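Local coordinates for protein oligoribonuclease (Colwellia psychrerythraea, PDB 6A4D) that probably degrades very short RNA oligonucleotides from their 3' ends, as expected of a DEDD-type exonuclease with an RNase H-like fold, at residues D8-L14 with K104-G109; D15-L21 with Q114-I119; V151-V155 with V176-F181. The protein carries 1 engineered substitution. All blocks are in the same frame, centred on the assembly; numbering follows the deposited sequence.

Contact 1. Residues D8-L14 with K104-G109; sequences DSNLIWL and KSPMCG
Cys108 lies over one face of the Trp13 indole. Its CB sits 3.6 Å from the centroid of the six-membered ring, 17° off the ring normal, while SG covers the same face farther along, 4.4 Å from the centroid of the five-membered ring. With chi1 at -52°, the sulfur swings back beside its own backbone N, which carries it along the indole and against CB of Leu11. Beneath this contact the two strands pair in parallel: Cys108 N donates to Ile12 O at 3.0 Å, and Leu14 N returns a bond to Cys108 O at 3.2 Å. A water lies within hydrogen-bonding distance of both Cys108 O and Leu14 O. Where the pairing gives out, Ser105 takes over with its side chain, OG receiving the amide of Ile12 at 2.7 Å in a fairly straight bond (160°) and donating to Pro106 O at 2.8 Å. Farther out still, Lys104 NZ and Asp8 OD2 form a weak salt bridge of 3.4 Å. The second shell fixes the indole: NE1 bonds to Thr36 OG1 on the adjoining strand, and Ile167, Ile171 and Leu174 of helix 163-180 pack on it. Replacing Trp13 by alanine is likely to leave the Cys108 thiol without its aromatic partner and Thr36 without its indole donor, and to open a gap beneath helix 163-180. On the other face Leu14 and Met107 meet under Ile112 of helix 112-122. Helices over both faces of a mixed sheet, with strand 107-109 running parallel beside strand 11-18, are characteristic of the RNase H-like exonuclease core.

Contact 2. Residues D15-L21 with Q114-I119; sequences DLEMTGL and QDRRFI. With 9RC (5'-O-[(S)-hydroxy(4-nitrophenoxy)phosphoryl]thymidine), chain D; 9RC (5'-O-[(S)-hydroxy(4-nitrophenoxy)phosphoryl]thymidine), chain C.
Phe118 offers one ring face to Met18, whose CG stands 3.6 Å from the ring centroid, only 10° off the normal. The methionine chain bends at chi2 (85°) and again beyond it, curling over the ring until CE comes 3.4 Å from Phe118 CD1, while SD stands farther above the same face, a Met-aromatic contact. Its SD also touches the sugar of the chain D ligand, 3.8 Å from CAG, so this one side chain lies between the helix and the bound nucleotide. Leu16, two residues back on the strand, sends CD1 to Ile119 CD1 (3.9 Å) and to the CB of Phe118. Its amide N makes a weak, bent bond of 3.1 Å (127°) to Asp115 OD2. At the far end Gln114 NE2 reaches Leu21 O at 2.9 Å; Arg117 NH1 binds OE1 of the same amide, which fixes its rotation. Leu21 itself directs one methyl to the base of each of the two bound ligands. The 3'-hydroxyl of the chain D ligand, OAK, receives Met18 N at 3.1 Å and donates to Glu17 OE1 at 2.9 Å. Beside the apolar packing on the helix, these two bonds are consistent with recognition of a 3'-terminal hydroxyl, and the acidic side chains of Asp15 and Glu17, with Asp115 near by, are consistent with the acidic site of DEDD exonucleases.

Contact 3. Residues V151-V155 with V176-F181; sequences VLESV and VYRELF
Val151 straddles the last turn of helix 163-180 with its two methyls. Its chi1 of 166° turns CG1 to the opposite side from the backbone N, where it meets the ring of Tyr177 at its edge, in the ring plane, 3.7 Å from CD1. The other branch, CG2, lies 3.7 Å from Leu180 CB and just reaches Phe181. Val176 adopts nearly the same rotamer (chi1 164°), which brings its CG1 into the corner made by Val155 CG2, 3.9 Å away, and Ser154 CB; its CG2 rests by Ser154 O. Leu180 has an extended end, chi2 171°, and the resulting reach puts CD1 3.6 Å from Ser154 OG, a methyl laid on the small polar side chain. Tyr177 projects its ring from the helix into the loop, with Leu152 CD2 3.7 Å from OH and Val155 CG2 4.0 Å from CE1. The hydroxyl is not left to these methyls, since Tyr177 OH hydrogen-bonds to Glu173 OE2 one turn earlier. The loop holds its own shape as a helix-like turn, Ser154 N bonding to Val151 O at 3.0 Å, and this directs Val151 and Ser154 at the helix together. Beyond the contact, Ile140 and Lys141 of helix 137-147 touch Tyr177, and Phe181 meets Phe182 of the second subunit. The connection between helices 137-147 and 163-180 folds back on the end of the latter and packs there through apolar side chains; through Val155 it borders the ligand pocket.

From the N terminus, strand 11-18 enters contact 1 with its first half and contact 2 with its second. Contact 1 closes the loop from Leu14 to Lys104, bringing strand 107-109 alongside; contact 2 closes that from Leu21 to Gln114, laying the following helix 112-122 across the same strand. Their segments alternate along the chain, so the two closures cross, and they touch where Met107 packs on Arg116 and Ile119. Contact 3 comes later, in series, closing only the short excursion from Val155 to Val176. It touches neither of the others, yet its helix 163-180 also covers Trp13 of contact 1, joining the C-terminal region to the sheet.

Contact 1. Residues D8-L14 with K104-G109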
loop_
_atom_site.group_PDB
_atom_site.type_symbol
_atom_site.label_atom_id
_atom_site.label_comp_id
_atom_site.label_asym_id
_atom_site.label_seq_id
_atom_site.Cartn_x
_atom_site.Cartn_y
_atom_site.Cartn_z
ATOM N N ASP A 8 -19.383 1.783 11.456
ATOM C CA ASP A 8 -18.385 2.556 10.767
ATOM C C ASP A 8 -16.918 2.112 10.976
ATOM O O ASP A 8 -16.073 2.603 10.289
ATOM C CB ASP A 8 -18.496 4.024 11.209
ATOM C CG ASP A 8 -19.735 4.717 10.646
ATOM O OD1 ASP A 8 -20.802 4.046 10.519
ATOM O OD2 ASP A 8 -19.633 5.942 10.341
ATOM N N SER A 9 -16.631 1.260 11.951
ATOM C CA SER A 9 -15.312 0.924 12.276
ATOM C C SER A 9 -15.007 -0.492 11.784
ATOM O O SER A 9 -13.897 -0.955 11.900
ATOM C CB SER A 9 -15.090 1.193 13.770
ATOM O OG SER A 9 -15.526 0.128 14.574
ATOM N N ASN A 10 -15.951 -1.132 11.103
ATOM C CA ASN A 10 -15.676 -2.431 10.500
ATOM C C ASN A 10 -14.528 -2.406 9.420
ATOM O O ASN A 10 -14.346 -1.472 8.693
ATOM C CB ASN A 10 -16.940 -3.023 9.940
ATOM C CG ASN A 10 -17.984 -3.315 11.015
ATOM O OD1 ASN A 10 -17.667 -3.466 12.226
ATOM N ND2 ASN A 10 -19.232 -3.414 10.583
ATOM N N LEU A 11 -13.770 -3.472 9.373
ATOM C CA LEU A 11 -12.707 -3.609 8.430
ATOM C C LEU A 11 -13.048 -4.615 7.324
ATOM O O LEU A 11 -13.500 -5.722 7.608
ATOM C CB LEU A 11 -11.452 -4.010 9.192
ATOM C CG LEU A 11 -11.003 -2.978 10.197
ATOM C CD1 LEU A 11 -9.970 -3.660 11.089
ATOM C CD2 LEU A 11 -10.471 -1.733 9.476
ATOM N N ILE A 12 -12.727 -4.248 6.081
ATOM C CA ILE A 12 -12.790 -5.165 4.884
ATOM C C ILE A 12 -11.430 -5.768 4.535
ATOM O O ILE A 12 -10.466 -5.042 4.122
ATOM C CB ILE A 12 -13.300 -4.414 3.654
ATOM C CG1 ILE A 12 -14.650 -3.731 3.969
ATOM C CG2 ILE A 12 -13.460 -5.402 2.501
ATOM C CD1 ILE A 12 -15.306 -3.012 2.787
ATOM N N TRP A 13 -11.333 -7.081 4.731
ATOM C CA TRP A 13 -10.159 -7.845 4.435
ATOM C C TRP A 13 -10.328 -8.583 3.114
ATOM O O TRP A 13 -11.352 -9.177 2.875
ATOM C CB TRP A 13 -9.912 -8.888 5.497
ATOM C CG TRP A 13 -9.655 -8.268 6.793
ATOM C CD1 TRP A 13 -10.555 -7.712 7.633
ATOM C CD2 TRP A 13 -8.408 -8.128 7.387
ATOM N NE1 TRP A 13 -9.935 -7.233 8.739
ATOM C CE2 TRP A 13 -8.610 -7.494 8.631
ATOM C CE3 TRP A 13 -7.114 -8.524 7.029
ATOM C CZ2 TRP A 13 -7.577 -7.167 9.471
ATOM C CZ3 TRP A 13 -6.072 -8.218 7.915
ATOM C CH2 TRP A 13 -6.317 -7.542 9.103
ATOM N N LEU A 14 -9.317 -8.570 2.262
ATOM C CA LEU A 14 -9.394 -9.401 1.089
ATOM C C LEU A 14 -8.104 -9.984 0.626
ATOM O O LEU A 14 -7.000 -9.570 1.006
ATOM C CB LEU A 14 -10.088 -8.657 -0.019
ATOM C CG LEU A 14 -9.571 -7.322 -0.472
ATOM C CD1 LEU A 14 -8.473 -7.548 -1.466
ATOM C CD2 LEU A 14 -10.693 -6.549 -1.159
ATOM N N LYS A 104 -15.261 4.203 4.398
ATOM C CA LYS A 104 -14.817 4.036 5.788
ATOM C C LYS A 104 -13.658 3.065 5.995
ATOM O O LYS A 104 -12.697 3.395 6.623
ATOM C CB LYS A 104 -15.956 3.495 6.635
ATOM C CG LYS A 104 -17.224 4.313 6.543
ATOM C CD LYS A 104 -17.044 5.773 6.897
ATOM C CE LYS A 104 -16.789 5.964 8.365
ATOM N NZ LYS A 104 -17.012 7.400 8.691
ATOM N N SER A 105 -13.775 1.867 5.444
ATOM C CA SER A 105 -12.783 0.851 5.650
ATOM C C SER A 105 -11.603 1.032 4.679
ATOM O O SER A 105 -11.820 1.120 3.467
ATOM C CB SER A 105 -13.402 -0.517 5.444
ATOM O OG SER A 105 -12.473 -1.529 5.792
ATOM N N PRO A 106 -10.376 1.088 5.208
ATOM C CA PRO A 106 -9.278 0.791 4.302
ATOM C C PRO A 106 -9.385 -0.654 3.785
ATOM O O PRO A 106 -10.165 -1.415 4.266
ATOM C CB PRO A 106 -8.033 0.953 5.163
ATOM C CG PRO A 106 -8.500 0.574 6.558
ATOM C CD PRO A 106 -9.950 1.058 6.625
ATOM N N MET A 107 -8.658 -0.939 2.723
ATOM C CA MET A 107 -8.430 -2.272 2.245
ATOM C C MET A 107 -7.359 -2.928 3.088
ATOM O O MET A 107 -6.288 -2.383 3.192
ATOM C CB MET A 107 -8.017 -2.163 0.786
ATOM C CG MET A 107 -8.262 -3.420 0.030
ATOM S SD MET A 107 -7.716 -3.327 -1.683
ATOM C CE MET A 107 -9.002 -2.299 -2.413
ATOM N N CYS A 108 -7.631 -4.115 3.629
ATOM C CA CYS A 108 -6.840 -4.788 4.666
ATOM C C CYS A 108 -6.257 -6.103 4.251
ATOM O O CYS A 108 -6.855 -6.859 3.514
ATOM C CB CYS A 108 -7.642 -5.052 5.968
ATOM S SG CYS A 108 -8.484 -3.616 6.646
ATOM N N GLY A 109 -5.006 -6.306 4.640
ATOM C CA GLY A 109 -4.244 -7.544 4.332
ATOM C C GLY A 109 -2.773 -7.384 4.238
ATOM O O GLY A 109 -2.209 -6.348 4.532
HETATM O O HOH W 1 -6.428 -9.790 3.705
#

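Contact 2. Residues D15-L21 with Q114-I119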
loop_
_atom_site.group_PDB
_atom_site.type_symbol
_atom_site.label_atom_id
_atom_site.label_comp_id
_atom_site.label_asym_id
_atom_site.label_seq_id
_atom_site.Cartn_x
_atom_site.Cartn_y
_atom_site.Cartn_z
ATOM N N ASP A 15 -8.237 -10.985 -0.217
ATOM C CA ASP A 15 -7.074 -11.547 -0.851
ATOM C C ASP A 15 -7.471 -11.947 -2.246
ATOM O O ASP A 15 -8.608 -12.324 -2.468
ATOM C CB ASP A 15 -6.539 -12.724 -0.045
ATOM C CG ASP A 15 -5.307 -13.388 -0.696
ATOM O OD1 ASP A 15 -4.307 -12.664 -0.932
ATOM O OD2 ASP A 15 -5.371 -14.622 -0.971
ATOM N N LEU A 16 -6.507 -11.836 -3.168
ATOM C CA LEU A 16 -6.691 -12.129 -4.581
ATOM C C LEU A 16 -5.610 -13.086 -5.043
ATOM O O LEU A 16 -4.491 -13.067 -4.544
ATOM C CB LEU A 16 -6.518 -10.860 -5.420
ATOM C CG LEU A 16 -7.553 -9.740 -5.394
ATOM C CD1 LEU A 16 -7.369 -8.775 -6.560
ATOM C CD2 LEU A 16 -8.969 -10.235 -5.415
ATOM N N GLU A 17 -5.936 -13.910 -6.032
ATOM C CA GLU A 17 -4.914 -14.611 -6.800
ATOM C C GLU A 17 -4.991 -14.029 -8.198
ATOM O O GLU A 17 -6.079 -13.628 -8.654
ATOM C CB GLU A 17 -5.135 -16.119 -6.779
ATOM C CG GLU A 17 -5.158 -16.789 -5.396
ATOM C CD GLU A 17 -4.045 -16.307 -4.478
ATOM O OE1 GLU A 17 -2.878 -16.284 -4.924
ATOM O OE2 GLU A 17 -4.338 -15.889 -3.327
ATOM N N MET A 18 -3.832 -13.938 -8.843
ATOM C CA MET A 18 -3.715 -13.402 -10.183
ATOM C C MET A 18 -2.836 -14.352 -11.047
ATOM O O MET A 18 -2.356 -15.371 -10.570
ATOM C CB MET A 18 -3.067 -12.047 -10.087
ATOM C CG MET A 18 -3.740 -11.090 -9.139
ATOM S SD MET A 18 -3.240 -11.210 -7.398
ATOM C CE MET A 18 -3.123 -9.481 -6.993
ATOM N N THR A 19 -2.604 -13.984 -12.298
ATOM C CA THR A 19 -1.787 -14.786 -13.235
ATOM C C THR A 19 -0.376 -14.302 -13.233
ATOM O O THR A 19 0.459 -14.799 -13.994
ATOM C CB THR A 19 -2.281 -14.680 -14.717
ATOM O OG1 THR A 19 -2.450 -13.294 -15.080
ATOM C CG2 THR A 19 -3.551 -15.384 -14.868
ATOM N N GLY A 20 -0.097 -13.298 -12.431
ATOM C CA GLY A 20 1.263 -12.804 -12.279
ATOM C C GLY A 20 1.251 -11.557 -11.471
ATOM O O GLY A 20 0.197 -11.192 -10.913
ATOM N N LEU A 21 2.407 -10.894 -11.461
ATOM C CA LEU A 21 2.667 -9.685 -10.688
ATOM C C LEU A 21 2.329 -8.359 -11.343
ATOM O O LEU A 21 2.334 -7.331 -10.670
ATOM C CB LEU A 21 4.145 -9.625 -10.289
ATOM C CG LEU A 21 4.643 -10.467 -9.114
ATOM C CD1 LEU A 21 3.822 -10.385 -7.816
ATOM C CD2 LEU A 21 4.707 -11.898 -9.561
ATOM N N GLN A 114 -0.636 -4.228 -3.420
ATOM C CA GLN A 114 -0.462 -4.966 -4.638
ATOM C C GLN A 114 -1.791 -5.414 -5.164
ATOM O O GLN A 114 -2.059 -5.285 -6.369
ATOM C CB GLN A 114 0.458 -6.158 -4.453
ATOM C CG GLN A 114 0.598 -7.075 -5.668
ATOM C CD GLN A 114 1.290 -6.442 -6.893
ATOM O OE1 GLN A 114 1.862 -5.353 -6.847
ATOM N NE2 GLN A 114 1.270 -7.154 -7.959
ATOM N N ASP A 115 -2.635 -5.955 -4.287
ATOM C CA ASP A 115 -3.992 -6.379 -4.717
ATOM C C ASP A 115 -4.807 -5.171 -5.215
ATOM O O ASP A 115 -5.602 -5.315 -6.113
ATOM C CB ASP A 115 -4.806 -7.021 -3.591
ATOM C CG ASP A 115 -4.115 -8.229 -2.923
ATOM O OD1 ASP A 115 -3.022 -8.053 -2.329
ATOM O OD2 ASP A 115 -4.735 -9.323 -2.908
ATOM N N ARG A 116 -4.620 -4.002 -4.607
ATOM C CA ARG A 116 -5.437 -2.842 -4.920
ATOM C C ARG A 116 -5.149 -2.342 -6.331
ATOM O O ARG A 116 -6.015 -1.759 -6.966
ATOM C CB ARG A 116 -5.192 -1.762 -3.867
ATOM C CG ARG A 116 -5.850 -0.416 -4.071
ATOM C CD ARG A 116 -5.898 0.313 -2.726
ATOM N NE ARG A 116 -7.071 1.140 -2.726
ATOM C CZ ARG A 116 -7.782 1.524 -1.693
ATOM N NH1 ARG A 116 -7.450 1.239 -0.447
ATOM N NH2 ARG A 116 -8.814 2.298 -1.942
ATOM N N ARG A 117 -3.954 -2.601 -6.816
ATOM C CA ARG A 117 -3.617 -2.378 -8.228
ATOM C C ARG A 117 -4.522 -3.121 -9.219
ATOM O O ARG A 117 -4.926 -2.561 -10.254
ATOM C CB ARG A 117 -2.194 -2.820 -8.519
ATOM C CG ARG A 117 -1.127 -1.972 -7.901
ATOM C CD ARG A 117 0.245 -2.636 -8.083
ATOM N NE ARG A 117 0.850 -2.378 -9.410
ATOM C CZ ARG A 117 1.842 -3.085 -9.950
ATOM N NH1 ARG A 117 2.351 -4.156 -9.333
ATOM N NH2 ARG A 117 2.305 -2.736 -11.141
ATOM N N PHE A 118 -4.766 -4.404 -8.961
ATOM C CA PHE A 118 -5.597 -5.178 -9.841
ATOM C C PHE A 118 -7.057 -4.759 -9.582
ATOM O O PHE A 118 -7.864 -4.728 -10.510
ATOM C CB PHE A 118 -5.464 -6.674 -9.572
ATOM C CG PHE A 118 -4.207 -7.283 -10.104
ATOM C CD1 PHE A 118 -2.984 -7.123 -9.427
ATOM C CD2 PHE A 118 -4.234 -8.085 -11.238
ATOM C CE1 PHE A 118 -1.808 -7.699 -9.927
ATOM C CE2 PHE A 118 -3.060 -8.688 -11.735
ATOM C CZ PHE A 118 -1.852 -8.500 -11.068
ATOM N N ILE A 119 -7.417 -4.495 -8.306
ATOM C CA ILE A 119 -8.800 -4.121 -7.988
ATOM C C ILE A 119 -9.109 -2.816 -8.720
ATOM O O ILE A 119 -10.161 -2.675 -9.356
ATOM C CB ILE A 119 -9.034 -3.942 -6.477
ATOM C CG1 ILE A 119 -8.890 -5.269 -5.734
ATOM C CG2 ILE A 119 -10.408 -3.328 -6.186
ATOM C CD1 ILE A 119 -10.079 -6.153 -5.748
HETATM O OAJ 9RC D . 3.367 -14.655 -9.942
HETATM C CAE 9RC D . 3.684 -14.686 -8.754
HETATM N NAI 9RC D . 4.946 -15.181 -8.405
HETATM C CAL 9RC D . 5.356 -15.240 -7.087
HETATM O OAS 9RC D . 6.456 -15.715 -6.837
HETATM C CAT 9RC D . 4.518 -14.788 -6.078
HETATM C CAU 9RC D . 4.928 -14.848 -4.734
HETATM C CAF 9RC D . 3.282 -14.280 -6.446
HETATM N NAB 9RC D . 2.859 -14.224 -7.795
HETATM C CAA 9RC D . 1.510 -13.673 -8.188
HETATM O OAC 9RC D . 0.965 -12.904 -7.111
HETATM C CAD 9RC D . 0.487 -14.752 -8.469
HETATM C CAH 9RC D . -0.236 -14.853 -7.160
HETATM O OAK 9RC D . -1.574 -15.293 -7.295
HETATM C CAG 9RC D . -0.294 -13.453 -6.730
HETATM C CAR 9RC D . -0.583 -13.362 -5.186
HETATM O OAQ 9RC D . 0.489 -13.892 -4.332
HETATM P PAP 9RC D . 0.204 -15.040 -3.163
HETATM O OAO 9RC D . -0.629 -14.509 -2.037
HETATM O OAN 9RC D . -0.531 -16.189 -3.990
HETATM O OAM 9RC D . 1.558 -15.757 -2.683
HETATM C CAV 9RC D . 2.238 -15.619 -1.504
HETATM C CAW 9RC D . 3.596 -15.945 -1.583
HETATM C CAY 9RC D . 4.410 -15.866 -0.462
HETATM C CBA 9RC D . 3.863 -15.448 0.754
HETATM N NBB 9RC D . 4.675 -15.390 1.807
HETATM O OBD 9RC D . 5.235 -14.077 2.230
HETATM O OBC 9RC D . 5.032 -16.687 2.477
HETATM C CAZ 9RC D . 2.496 -15.122 0.858
HETATM C CAX 9RC D . 1.677 -15.209 -0.270
HETATM O OAJ 9RC C . 3.984 -8.129 -4.955
HETATM C CAE 9RC C . 4.917 -8.926 -4.839
HETATM N NAI 9RC C . 6.094 -8.697 -5.535
HETATM C CAL 9RC C . 7.171 -9.584 -5.412
HETATM O OAS 9RC C . 8.196 -9.336 -6.057
HETATM C CAT 9RC C . 7.068 -10.701 -4.570
HETATM C CAU 9RC C . 8.131 -11.606 -4.407
HETATM C CAF 9RC C . 5.877 -10.911 -3.898
HETATM N NAB 9RC C . 4.807 -10.001 -4.048
HETATM C CAA 9RC C . 3.525 -10.195 -3.367
HETATM O OAC 9RC C . 3.631 -9.954 -1.988
HETATM C CAD 9RC C . 3.107 -11.641 -3.464
HETATM C CAH 9RC C . 2.029 -11.681 -2.457
HETATM O OAK 9RC C . 0.833 -11.371 -3.121
HETATM C CAG 9RC C . 2.426 -10.570 -1.497
HETATM C CAR 9RC C . 2.800 -11.199 -0.197
HETATM O OAQ 9RC C . 3.334 -10.153 0.599
HETATM P PAP 9RC C . 3.873 -10.495 2.042
HETATM O OAO 9RC C . 4.149 -9.056 2.695
HETATM O OAN 9RC C . 5.196 -11.130 1.846
HETATM O OAM 9RC C . 2.690 -11.379 2.556
HETATM C CAV 9RC C . 2.299 -12.134 3.656
HETATM C CAW 9RC C . 1.001 -12.766 3.639
HETATM C CAY 9RC C . 0.521 -13.514 4.775
HETATM C CBA 9RC C . 1.341 -13.667 5.936
HETATM N NBB 9RC C . 1.025 -14.346 7.103
HETATM O OBD 9RC C . 2.079 -15.338 7.852
HETATM O OBC 9RC C . -0.171 -14.065 7.724
HETATM C CAZ 9RC C . 2.592 -13.044 5.893
HETATM C CAX 9RC C . 3.090 -12.287 4.806
HETATM O O HOH W 2 0.224 -9.909 -8.320
HETATM O O HOH W 3 4.477 -6.325 -9.483
#

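Contact 3. Residues V151-V155 with V176-F181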
loop_
_atom_site.group_PDB
_atom_site.type_symbol
_atom_site.label_atom_id
_atom_site.label_comp_id
_atom_site.label_asym_id
_atom_site.label_seq_id
_atom_site.Cartn_x
_atom_site.Cartn_y
_atom_site.Cartn_z
ATOM N N VAL A 151 8.678 -11.167 18.307
ATOM C CA VAL A 151 7.259 -11.324 18.082
ATOM C C VAL A 151 6.997 -12.255 16.887
ATOM O O VAL A 151 5.999 -12.924 16.872
ATOM C CB VAL A 151 6.602 -9.945 17.839
ATOM C CG1 VAL A 151 5.206 -10.066 17.277
ATOM C CG2 VAL A 151 6.583 -9.132 19.124
ATOM N N LEU A 152 7.876 -12.293 15.892
ATOM C CA LEU A 152 7.606 -13.045 14.680
ATOM C C LEU A 152 7.522 -14.555 14.899
ATOM O O LEU A 152 6.951 -15.280 14.054
ATOM C CB LEU A 152 8.681 -12.710 13.644
ATOM C CG LEU A 152 8.770 -11.250 13.168
ATOM C CD1 LEU A 152 9.852 -11.106 12.134
ATOM C CD2 LEU A 152 7.465 -10.827 12.516
ATOM N N GLU A 153 8.066 -15.034 16.025
ATOM C CA GLU A 153 7.962 -16.455 16.374
ATOM C C GLU A 153 6.560 -16.860 16.640
ATOM O O GLU A 153 6.202 -18.025 16.464
ATOM C CB GLU A 153 8.706 -16.801 17.668
ATOM C CG GLU A 153 10.195 -16.792 17.589
ATOM C CD GLU A 153 10.825 -17.511 18.780
ATOM O OE1 GLU A 153 10.536 -18.710 19.038
ATOM O OE2 GLU A 153 11.651 -16.868 19.454
ATOM N N SER A 154 5.786 -15.920 17.154
ATOM C CA SER A 154 4.388 -16.155 17.437
ATOM C C SER A 154 3.497 -16.055 16.249
ATOM O O SER A 154 2.377 -16.549 16.311
ATOM C CB SER A 154 3.902 -15.226 18.547
ATOM O OG SER A 154 4.708 -15.482 19.655
ATOM N N VAL A 155 3.950 -15.417 15.181
ATOM C CA VAL A 155 3.176 -15.390 13.894
ATOM C C VAL A 155 3.251 -16.747 13.264
ATOM O O VAL A 155 4.330 -17.305 13.180
ATOM C CB VAL A 155 3.776 -14.356 12.932
ATOM C CG1 VAL A 155 3.133 -14.362 11.552
ATOM C CG2 VAL A 155 3.674 -12.987 13.553
ATOM N N VAL A 176 -1.851 -11.310 16.607
ATOM C CA VAL A 176 -0.607 -11.501 17.273
ATOM C C VAL A 176 0.061 -10.176 17.564
ATOM O O VAL A 176 0.483 -9.937 18.730
ATOM C CB VAL A 176 0.297 -12.508 16.494
ATOM C CG1 VAL A 176 1.756 -12.458 16.923
ATOM C CG2 VAL A 176 -0.276 -13.891 16.638
ATOM N N TYR A 177 0.212 -9.324 16.550
ATOM C CA TYR A 177 0.848 -7.990 16.819
ATOM C C TYR A 177 0.064 -7.172 17.824
ATOM O O TYR A 177 0.615 -6.526 18.680
ATOM C CB TYR A 177 1.022 -7.144 15.533
ATOM C CG TYR A 177 1.873 -7.788 14.476
ATOM C CD1 TYR A 177 3.052 -8.453 14.802
ATOM C CD2 TYR A 177 1.499 -7.737 13.136
ATOM C CE1 TYR A 177 3.840 -9.043 13.835
ATOM C CE2 TYR A 177 2.271 -8.332 12.151
ATOM C CZ TYR A 177 3.415 -9.020 12.503
ATOM O OH TYR A 177 4.159 -9.614 11.553
ATOM N N ARG A 178 -1.243 -7.181 17.686
ATOM C CA ARG A 178 -2.078 -6.507 18.655
ATOM C C ARG A 178 -1.714 -6.858 20.116
ATOM O O ARG A 178 -1.597 -5.975 20.966
ATOM C CB ARG A 178 -3.543 -6.858 18.399
ATOM C CG ARG A 178 -4.440 -5.988 19.237
ATOM C CD ARG A 178 -5.892 -6.299 19.017
ATOM N NE ARG A 178 -6.626 -5.117 19.410
ATOM C CZ ARG A 178 -7.907 -5.096 19.714
ATOM N NH1 ARG A 178 -8.455 -3.944 20.075
ATOM N NH2 ARG A 178 -8.636 -6.212 19.622
ATOM N N GLU A 179 -1.539 -8.145 20.374
ATOM C CA GLU A 179 -1.192 -8.660 21.695
ATOM C C GLU A 179 0.260 -8.425 22.104
ATOM O O GLU A 179 0.471 -8.005 23.240
ATOM C CB GLU A 179 -1.534 -10.147 21.782
ATOM C CG GLU A 179 -1.350 -10.767 23.160
ATOM C CD GLU A 179 -1.396 -12.293 23.121
ATOM O OE1 GLU A 179 -1.875 -12.892 22.116
ATOM O OE2 GLU A 179 -0.960 -12.905 24.110
ATOM N N LEU A 180 1.240 -8.640 21.210
ATOM C CA LEU A 180 2.646 -8.574 21.587
ATOM C C LEU A 180 3.403 -7.314 21.241
ATOM O O LEU A 180 4.491 -7.097 21.759
ATOM C CB LEU A 180 3.409 -9.785 21.004
ATOM C CG LEU A 180 2.865 -11.161 21.396
ATOM C CD1 LEU A 180 3.560 -12.239 20.603
ATOM C CD2 LEU A 180 3.052 -11.400 22.907
ATOM N N PHE A 181 2.868 -6.469 20.381
ATOM C CA PHE A 181 3.695 -5.392 19.815
ATOM C C PHE A 181 3.090 -4.052 19.929
ATOM O O PHE A 181 3.795 -3.096 19.887
ATOM C CB PHE A 181 3.984 -5.748 18.347
ATOM C CG PHE A 181 5.045 -4.913 17.653
ATOM C CD1 PHE A 181 6.173 -4.405 18.310
ATOM C CD2 PHE A 181 4.963 -4.765 16.259
ATOM C CE1 PHE A 181 7.122 -3.692 17.596
ATOM C CE2 PHE A 181 5.924 -4.093 15.547
ATOM C CZ PHE A 181 7.006 -3.551 16.203
#